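Local coordinates for putative exported protein (Bordetella pertussis Tohama I, PDB 2PFZ), which binds pyroglutamic acid as an extracytoplasmic solute receptor and probably delivers it to a tripartite ATP-independent periplasmic (TRAP) transporter, at residues A[124-136]-A[259-272]. Sequence-based numbering, arbitrary orientation.
Sequences IFANRDIKQVSDM and MAIIAPTAELKSGL
The F125 ring meets M259 at its edge: the sulfur SD of M259 lies near the ring plane, 3.7 Å from F125 CE1, the line from ring centroid to SD running 79° off the normal. This is a Met-aromatic contact, made with the two side chains crossing at about a right angle. Elsewhere the same ring stacks with Y179 and meets F198 obliquely. A flexible, polarisable thioether suits this ring edge, and M259 reaches it with CG anti to the backbone N (chi1 -163°). The side chain of F125 is about 7 Å from the bound pyroglutamic acid, near the pocket but not touching the ligand.

Farther along, one hydroxyl joins loop and helix. T265 OG1 donates to K131 O at 2.7 Å, tilted 31° from the carbonyl plane, while accepting from L268 N at 2.8 Å as the N-cap of helix 266-287. Threonine fits because its hydroxyl can do both at once and its CG2 still packs on the K131 chain. One water bridges I130 O to T265 N; another joins V133 N to E267 O.

In this family 7 solute-binding protein, strands 123-126 and 260-262 belong to one mixed sheet, separated by strand 197-199, which explains why their backbones do not pair directly. Apolar side chains pack the first turns of helix 266-287 against strand 123-126 and the loop and 3-10 turn after it. L268 places CD1 3.8 Å from I130 CG2, and I124 CD1 approaches both L268 and L272. V133 rests CG2 3.6 Å from the carbonyl carbon of G271, where the lack of a side chain lets the 3-10 turn come close. L272 CD2 touches both V133 CG2 and M136 CE, which lie beside each other, with V155 of helix 146-155 touching all three residues.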
ATOM      1  N   ILE A 124       4.318  13.979   2.308  1.00 17.99           N
ATOM      2  CA  ILE A 124       5.761  14.018   2.521  1.00 17.70           C
ATOM      3  C   ILE A 124       6.024  14.417   3.930  1.00 18.94           C
ATOM      4  O   ILE A 124       5.629  15.520   4.349  1.00 20.17           O
ATOM      5  CB  ILE A 124       6.470  15.075   1.634  1.00 17.68           C
ATOM      6  CG1 ILE A 124       5.972  15.001   0.185  1.00 17.23           C
ATOM      7  CG2 ILE A 124       8.003  14.864   1.707  1.00 18.07           C
ATOM      8  CD1 ILE A 124       6.304  16.279  -0.649  1.00 17.05           C
ATOM      9  N   PHE A 125       6.692  13.527   4.661  1.00 19.64           N
ATOM     10  CA  PHE A 125       7.201  13.811   6.005  1.00 19.81           C
ATOM     11  C   PHE A 125       8.585  14.438   5.856  1.00 20.56           C
ATOM     12  O   PHE A 125       9.475  13.814   5.293  1.00 20.48           O
ATOM     13  CB  PHE A 125       7.343  12.527   6.829  1.00 19.84           C
ATOM     14  CG  PHE A 125       6.023  11.899   7.223  1.00 19.78           C
ATOM     15  CD1 PHE A 125       5.342  12.332   8.377  1.00 19.86           C
ATOM     16  CD2 PHE A 125       5.462  10.887   6.441  1.00 19.67           C
ATOM     17  CE1 PHE A 125       4.106  11.744   8.763  1.00 21.12           C
ATOM     18  CE2 PHE A 125       4.223  10.283   6.811  1.00 19.49           C
ATOM     19  CZ  PHE A 125       3.547  10.721   7.961  1.00 19.61           C
ATOM     20  N   ALA A 126       8.753  15.677   6.326  1.00 21.21           N
ATOM     21  CA  ALA A 126      10.062  16.326   6.274  1.00 22.49           C
ATOM     22  C   ALA A 126      10.274  17.344   7.409  1.00 24.07           C
ATOM     23  O   ALA A 126       9.339  17.745   8.106  1.00 23.94           O
ATOM     24  CB  ALA A 126      10.273  16.992   4.901  1.00 23.04           C
ATOM     25  N   ASN A 127      11.522  17.753   7.579  1.00 25.08           N
ATOM     26  CA  ASN A 127      11.836  18.834   8.491  1.00 26.61           C
ATOM     27  C   ASN A 127      12.030  20.141   7.748  1.00 27.58           C
ATOM     28  O   ASN A 127      12.027  21.208   8.366  1.00 28.35           O
ATOM     29  CB  ASN A 127      13.053  18.467   9.341  1.00 27.14           C
ATOM     30  CG  ASN A 127      12.702  17.494  10.436  1.00 27.02           C
ATOM     31  OD1 ASN A 127      11.703  17.673  11.130  1.00 30.30           O
ATOM     32  ND2 ASN A 127      13.499  16.450  10.587  1.00 29.25           N
ATOM     33  N   ARG A 128      12.167  20.024   6.425  1.00 27.84           N
ATOM     34  CA  ARG A 128      12.392  21.120   5.485  1.00 29.11           C
ATOM     35  C   ARG A 128      11.130  21.828   5.050  1.00 29.24           C
ATOM     36  O   ARG A 128      10.045  21.233   5.000  1.00 28.42           O
ATOM     37  CB  ARG A 128      12.963  20.567   4.174  1.00 29.53           C
ATOM     38  CG  ARG A 128      14.413  20.371   4.142  1.00 30.10           C
ATOM     39  CD  ARG A 128      14.789  19.942   2.747  1.00 30.98           C
ATOM     40  NE  ARG A 128      16.151  19.432   2.741  1.00 30.27           N
ATOM     41  CZ  ARG A 128      16.870  19.213   1.659  1.00 29.08           C
ATOM     42  NH1 ARG A 128      16.363  19.424   0.452  1.00 30.99           N
ATOM     43  NH2 ARG A 128      18.102  18.757   1.795  1.00 32.44           N
ATOM     44  N   ASP A 129      11.300  23.087   4.657  1.00 29.47           N
ATOM     45  CA  ASP A 129      10.246  23.802   3.959  1.00 30.18           C
ATOM     46  C   ASP A 129      10.225  23.380   2.494  1.00 29.42           C
ATOM     47  O   ASP A 129      11.234  23.494   1.795  1.00 29.82           O
ATOM     48  CB  ASP A 129      10.420  25.310   4.133  1.00 31.28           C
ATOM     49  CG  ASP A 129       9.863  25.793   5.451  1.00 33.06           C
ATOM     50  OD1 ASP A 129       8.876  26.547   5.428  1.00 39.73           O
ATOM     51  OD2 ASP A 129      10.382  25.402   6.521  1.00 39.38           O
ATOM     52  N   ILE A 130       9.086  22.852   2.046  1.00 28.05           N
ATOM     53  CA  ILE A 130       8.967  22.363   0.682  1.00 26.42           C
ATOM     54  C   ILE A 130       7.812  23.079   0.024  1.00 26.99           C
ATOM     55  O   ILE A 130       6.648  22.776   0.297  1.00 26.34           O
ATOM     56  CB  ILE A 130       8.736  20.826   0.622  1.00 26.30           C
ATOM     57  CG1 ILE A 130       9.797  20.067   1.447  1.00 26.27           C
ATOM     58  CG2 ILE A 130       8.696  20.353  -0.836  1.00 24.71           C
ATOM     59  CD1 ILE A 130       9.643  18.508   1.414  1.00 25.41           C
ATOM     60  N   LYS A 131       8.143  24.052  -0.826  1.00 27.28           N
ATOM     61  CA  LYS A 131       7.139  24.824  -1.536  1.00 28.24           C
ATOM     62  C   LYS A 131       7.188  24.498  -3.025  1.00 27.10           C
ATOM     63  O   LYS A 131       6.286  24.859  -3.778  1.00 27.37           O
ATOM     64  CB  LYS A 131       7.332  26.318  -1.246  1.00 27.95           C
ATOM     65  CG  LYS A 131       6.762  26.716   0.127  1.00 30.21           C
ATOM     66  CD  LYS A 131       7.344  28.028   0.688  1.00 31.36           C
ATOM     67  CE  LYS A 131       8.622  27.799   1.523  1.00 36.90           C
ATOM     68  NZ  LYS A 131       8.459  26.793   2.644  1.00 37.92           N
ATOM     69  N   GLN A 132       8.240  23.788  -3.426  1.00 26.48           N
ATOM     70  CA  GLN A 132       8.425  23.333  -4.810  1.00 26.61           C
ATOM     71  C   GLN A 132       9.307  22.083  -4.835  1.00 26.20           C
ATOM     72  O   GLN A 132      10.018  21.799  -3.875  1.00 25.29           O
ATOM     73  CB  GLN A 132       9.064  24.443  -5.655  1.00 27.16           C
ATOM     74  CG  GLN A 132      10.389  24.890  -5.098  1.00 29.36           C
ATOM     75  CD  GLN A 132      10.917  26.162  -5.725  1.00 33.06           C
ATOM     76  OE1 GLN A 132      10.935  26.317  -6.943  1.00 34.60           O
ATOM     77  NE2 GLN A 132      11.374  27.076  -4.883  1.00 35.60           N
ATOM     78  N   VAL A 133       9.274  21.348  -5.938  1.00 26.20           N
ATOM     79  CA  VAL A 133      10.032  20.096  -6.025  1.00 26.71           C
ATOM     80  C   VAL A 133      11.514  20.272  -5.706  1.00 27.06           C
ATOM     81  O   VAL A 133      12.091  19.444  -4.997  1.00 26.86           O
ATOM     82  CB  VAL A 133       9.804  19.356  -7.365  1.00 27.02           C
ATOM     83  CG1 VAL A 133      10.927  18.372  -7.657  1.00 28.26           C
ATOM     84  CG2 VAL A 133       8.481  18.620  -7.308  1.00 27.46           C
ATOM     85  N   SER A 134      12.108  21.370  -6.176  1.00 27.20           N
ATOM     86  CA  SER A 134      13.537  21.621  -5.949  1.00 28.02           C
ATOM     87  C   SER A 134      13.912  21.644  -4.467  1.00 28.17           C
ATOM     88  O   SER A 134      15.038  21.300  -4.112  1.00 28.06           O
ATOM     89  CB  SER A 134      14.010  22.905  -6.657  1.00 28.11           C
ATOM     90  OG  SER A 134      13.429  24.056  -6.077  1.00 29.01           O
ATOM     91  N   ASP A 135      12.970  22.034  -3.605  1.00 27.93           N
ATOM     92  CA  ASP A 135      13.217  22.026  -2.159  1.00 28.53           C
ATOM     93  C   ASP A 135      13.469  20.611  -1.617  1.00 29.10           C
ATOM     94  O   ASP A 135      13.758  20.444  -0.437  1.00 28.94           O
ATOM     95  CB  ASP A 135      12.048  22.648  -1.388  1.00 28.34           C
ATOM     96  CG  ASP A 135      11.894  24.143  -1.642  1.00 28.64           C
ATOM     97  OD1 ASP A 135      12.899  24.825  -1.910  1.00 27.76           O
ATOM     98  OD2 ASP A 135      10.762  24.635  -1.551  1.00 26.88           O
ATOM     99  N   MET A 136      13.332  19.600  -2.477  1.00 29.51           N
ATOM    100  CA  MET A 136      13.515  18.214  -2.041  1.00 30.58           C
ATOM    101  C   MET A 136      14.871  17.594  -2.405  1.00 30.72           C
ATOM    102  O   MET A 136      15.207  16.486  -1.951  1.00 30.77           O
ATOM    103  CB  MET A 136      12.368  17.361  -2.567  1.00 30.46           C
ATOM    104  CG  MET A 136      11.071  17.655  -1.842  1.00 30.59           C
ATOM    105  SD  MET A 136       9.772  16.472  -2.266  1.00 32.77           S
ATOM    106  CE  MET A 136       9.415  17.044  -3.865  1.00 20.98           C
ATOM    107  N   MET A 259       3.215  17.884  15.040  1.00 29.18           N
ATOM    108  CA  MET A 259       3.555  17.911  13.608  1.00 29.27           C
ATOM    109  C   MET A 259       2.742  19.008  12.901  1.00 28.20           C
ATOM    110  O   MET A 259       1.579  19.235  13.234  1.00 28.75           O
ATOM    111  CB  MET A 259       3.270  16.535  12.977  1.00 29.18           C
ATOM    112  CG  MET A 259       3.941  16.268  11.629  1.00 30.19           C
ATOM    113  SD  MET A 259       3.646  14.575  11.073  1.00 31.24           S
ATOM    114  CE  MET A 259       4.792  13.691  12.100  1.00 32.25           C
ATOM    115  N   ALA A 260       3.360  19.703  11.953  1.00 26.32           N
ATOM    116  CA  ALA A 260       2.633  20.659  11.129  1.00 25.37           C
ATOM    117  C   ALA A 260       2.013  19.857   9.998  1.00 25.04           C
ATOM    118  O   ALA A 260       2.730  19.207   9.246  1.00 24.89           O
ATOM    119  CB  ALA A 260       3.570  21.710  10.567  1.00 24.36           C
ATOM    120  N   ILE A 261       0.689  19.889   9.897  1.00 24.34           N
ATOM    121  CA  ILE A 261       0.003  19.338   8.729  1.00 23.77           C
ATOM    122  C   ILE A 261      -0.228  20.446   7.691  1.00 23.63           C
ATOM    123  O   ILE A 261      -0.981  21.393   7.949  1.00 24.50           O
ATOM    124  CB  ILE A 261      -1.335  18.670   9.123  1.00 23.23           C
ATOM    125  CG1 ILE A 261      -1.176  17.817  10.407  1.00 23.57           C
ATOM    126  CG2 ILE A 261      -1.892  17.838   7.937  1.00 23.62           C
ATOM    127  CD1 ILE A 261      -0.129  16.676  10.335  1.00 23.05           C
ATOM    128  N   ILE A 262       0.403  20.323   6.526  1.00 22.79           N
ATOM    129  CA  ILE A 262       0.482  21.423   5.582  1.00 22.83           C
ATOM    130  C   ILE A 262      -0.099  21.048   4.207  1.00 22.02           C
ATOM    131  O   ILE A 262       0.373  20.106   3.582  1.00 21.35           O
ATOM    132  CB  ILE A 262       1.971  21.913   5.381  1.00 22.81           C
ATOM    133  CG1 ILE A 262       2.668  22.147   6.731  1.00 24.04           C
ATOM    134  CG2 ILE A 262       2.000  23.176   4.507  1.00 23.88           C
ATOM    135  CD1 ILE A 262       4.189  22.076   6.691  1.00 23.37           C
ATOM    136  N   ALA A 263      -1.126  21.770   3.748  1.00 21.46           N
ATOM    137  CA  ALA A 263      -1.564  21.614   2.357  1.00 20.88           C
ATOM    138  C   ALA A 263      -0.453  22.071   1.422  1.00 20.54           C
ATOM    139  O   ALA A 263       0.187  23.110   1.664  1.00 20.56           O
ATOM    140  CB  ALA A 263      -2.852  22.374   2.078  1.00 20.64           C
ATOM    141  N   PRO A 264      -0.235  21.322   0.328  1.00 20.31           N
ATOM    142  CA  PRO A 264       0.833  21.636  -0.613  1.00 20.33           C
ATOM    143  C   PRO A 264       0.508  22.886  -1.445  1.00 20.87           C
ATOM    144  O   PRO A 264      -0.657  23.108  -1.784  1.00 21.17           O
ATOM    145  CB  PRO A 264       0.869  20.393  -1.502  1.00 19.63           C
ATOM    146  CG  PRO A 264      -0.543  19.935  -1.525  1.00 19.50           C
ATOM    147  CD  PRO A 264      -1.016  20.139  -0.106  1.00 19.43           C
ATOM    148  N   THR A 265       1.524  23.706  -1.741  1.00 21.19           N
ATOM    149  CA  THR A 265       1.358  24.816  -2.688  1.00 21.33           C
ATOM    150  C   THR A 265       0.995  24.258  -4.063  1.00 21.63           C
ATOM    151  O   THR A 265       1.306  23.108  -4.367  1.00 21.33           O
ATOM    152  CB  THR A 265       2.644  25.634  -2.894  1.00 20.96           C
ATOM    153  OG1 THR A 265       3.637  24.827  -3.557  1.00 21.01           O
ATOM    154  CG2 THR A 265       3.183  26.206  -1.574  1.00 22.47           C
ATOM    155  N   ALA A 266       0.339  25.069  -4.886  1.00 21.82           N
ATOM    156  CA  ALA A 266       0.004  24.676  -6.247  1.00 22.64           C
ATOM    157  C   ALA A 266       1.274  24.342  -7.005  1.00 22.94           C
ATOM    158  O   ALA A 266       1.271  23.463  -7.871  1.00 23.37           O
ATOM    159  CB  ALA A 266      -0.738  25.797  -6.961  1.00 22.72           C
ATOM    160  N   GLU A 267       2.347  25.070  -6.696  1.00 23.25           N
ATOM    161  CA  GLU A 267       3.664  24.850  -7.312  1.00 24.01           C
ATOM    162  C   GLU A 267       4.235  23.475  -6.977  1.00 22.59           C
ATOM    163  O   GLU A 267       4.767  22.805  -7.847  1.00 22.45           O
ATOM    164  CB  GLU A 267       4.667  25.931  -6.881  1.00 25.13           C
ATOM    165  CG  GLU A 267       4.181  27.365  -7.089  1.00 29.59           C
ATOM    166  CD  GLU A 267       3.536  27.964  -5.832  1.00 33.27           C
ATOM    167  OE1 GLU A 267       4.250  28.663  -5.057  1.00 37.64           O
ATOM    168  OE2 GLU A 267       2.322  27.735  -5.616  1.00 33.96           O
ATOM    169  N   LEU A 268       4.138  23.068  -5.716  1.00 21.48           N
ATOM    170  CA  LEU A 268       4.627  21.740  -5.332  1.00 21.25           C
ATOM    171  C   LEU A 268       3.819  20.661  -6.053  1.00 20.87           C
ATOM    172  O   LEU A 268       4.386  19.714  -6.615  1.00 21.01           O
ATOM    173  CB  LEU A 268       4.537  21.536  -3.819  1.00 21.13           C
ATOM    174  CG  LEU A 268       5.073  20.225  -3.231  1.00 22.12           C
ATOM    175  CD1 LEU A 268       4.964  20.285  -1.758  1.00 19.11           C
ATOM    176  CD2 LEU A 268       4.241  19.074  -3.683  1.00 25.16           C
ATOM    177  N   LYS A 269       2.503  20.805  -6.045  1.00 20.22           N
ATOM    178  CA  LYS A 269       1.649  19.859  -6.766  1.00 20.97           C
ATOM    179  C   LYS A 269       1.945  19.839  -8.270  1.00 21.32           C
ATOM    180  O   LYS A 269       1.968  18.773  -8.891  1.00 21.10           O
ATOM    181  CB  LYS A 269       0.166  20.170  -6.541  1.00 20.41           C
ATOM    182  CG  LYS A 269      -0.342  19.942  -5.122  1.00 21.66           C
ATOM    183  CD  LYS A 269      -1.885  20.189  -5.063  1.00 21.31           C
ATOM    184  CE  LYS A 269      -2.235  21.679  -5.125  1.00 23.01           C
ATOM    185  NZ  LYS A 269      -3.680  21.956  -5.461  1.00 23.84           N
ATOM    186  N   SER A 270       2.164  21.007  -8.878  1.00 21.92           N
ATOM    187  CA  SER A 270       2.456  21.006 -10.319  1.00 22.64           C
ATOM    188  C   SER A 270       3.778  20.312 -10.654  1.00 22.42           C
ATOM    189  O   SER A 270       3.848  19.588 -11.653  1.00 22.54           O
ATOM    190  CB  SER A 270       2.399  22.405 -10.948  1.00 23.84           C
ATOM    191  OG  SER A 270       3.033  23.354 -10.127  1.00 27.35           O
ATOM    192  N   GLY A 271       4.808  20.548  -9.832  1.00 21.81           N
ATOM    193  CA  GLY A 271       6.113  19.892  -9.990  1.00 21.14           C
ATOM    194  C   GLY A 271       6.022  18.371  -9.865  1.00 20.56           C
ATOM    195  O   GLY A 271       6.611  17.623 -10.665  1.00 20.36           O
ATOM    196  N   LEU A 272       5.277  17.913  -8.869  1.00 19.16           N
ATOM    197  CA  LEU A 272       5.103  16.474  -8.661  1.00 19.04           C
ATOM    198  C   LEU A 272       4.217  15.867  -9.731  1.00 19.03           C
ATOM    199  O   LEU A 272       4.367  14.691 -10.080  1.00 19.82           O
ATOM    200  CB  LEU A 272       4.549  16.195  -7.268  1.00 18.30           C
ATOM    201  CG  LEU A 272       5.512  16.466  -6.097  1.00 18.62           C
ATOM    202  CD1 LEU A 272       4.812  16.256  -4.787  1.00 15.45           C
ATOM    203  CD2 LEU A 272       6.760  15.588  -6.156  1.00 18.83           C
TER
HETATM  204  O   HOH W   1       3.932  23.112   0.133  1.00 22.54           O
HETATM  205  O   HOH W   2       7.513  22.092  -8.129  1.00 22.71           O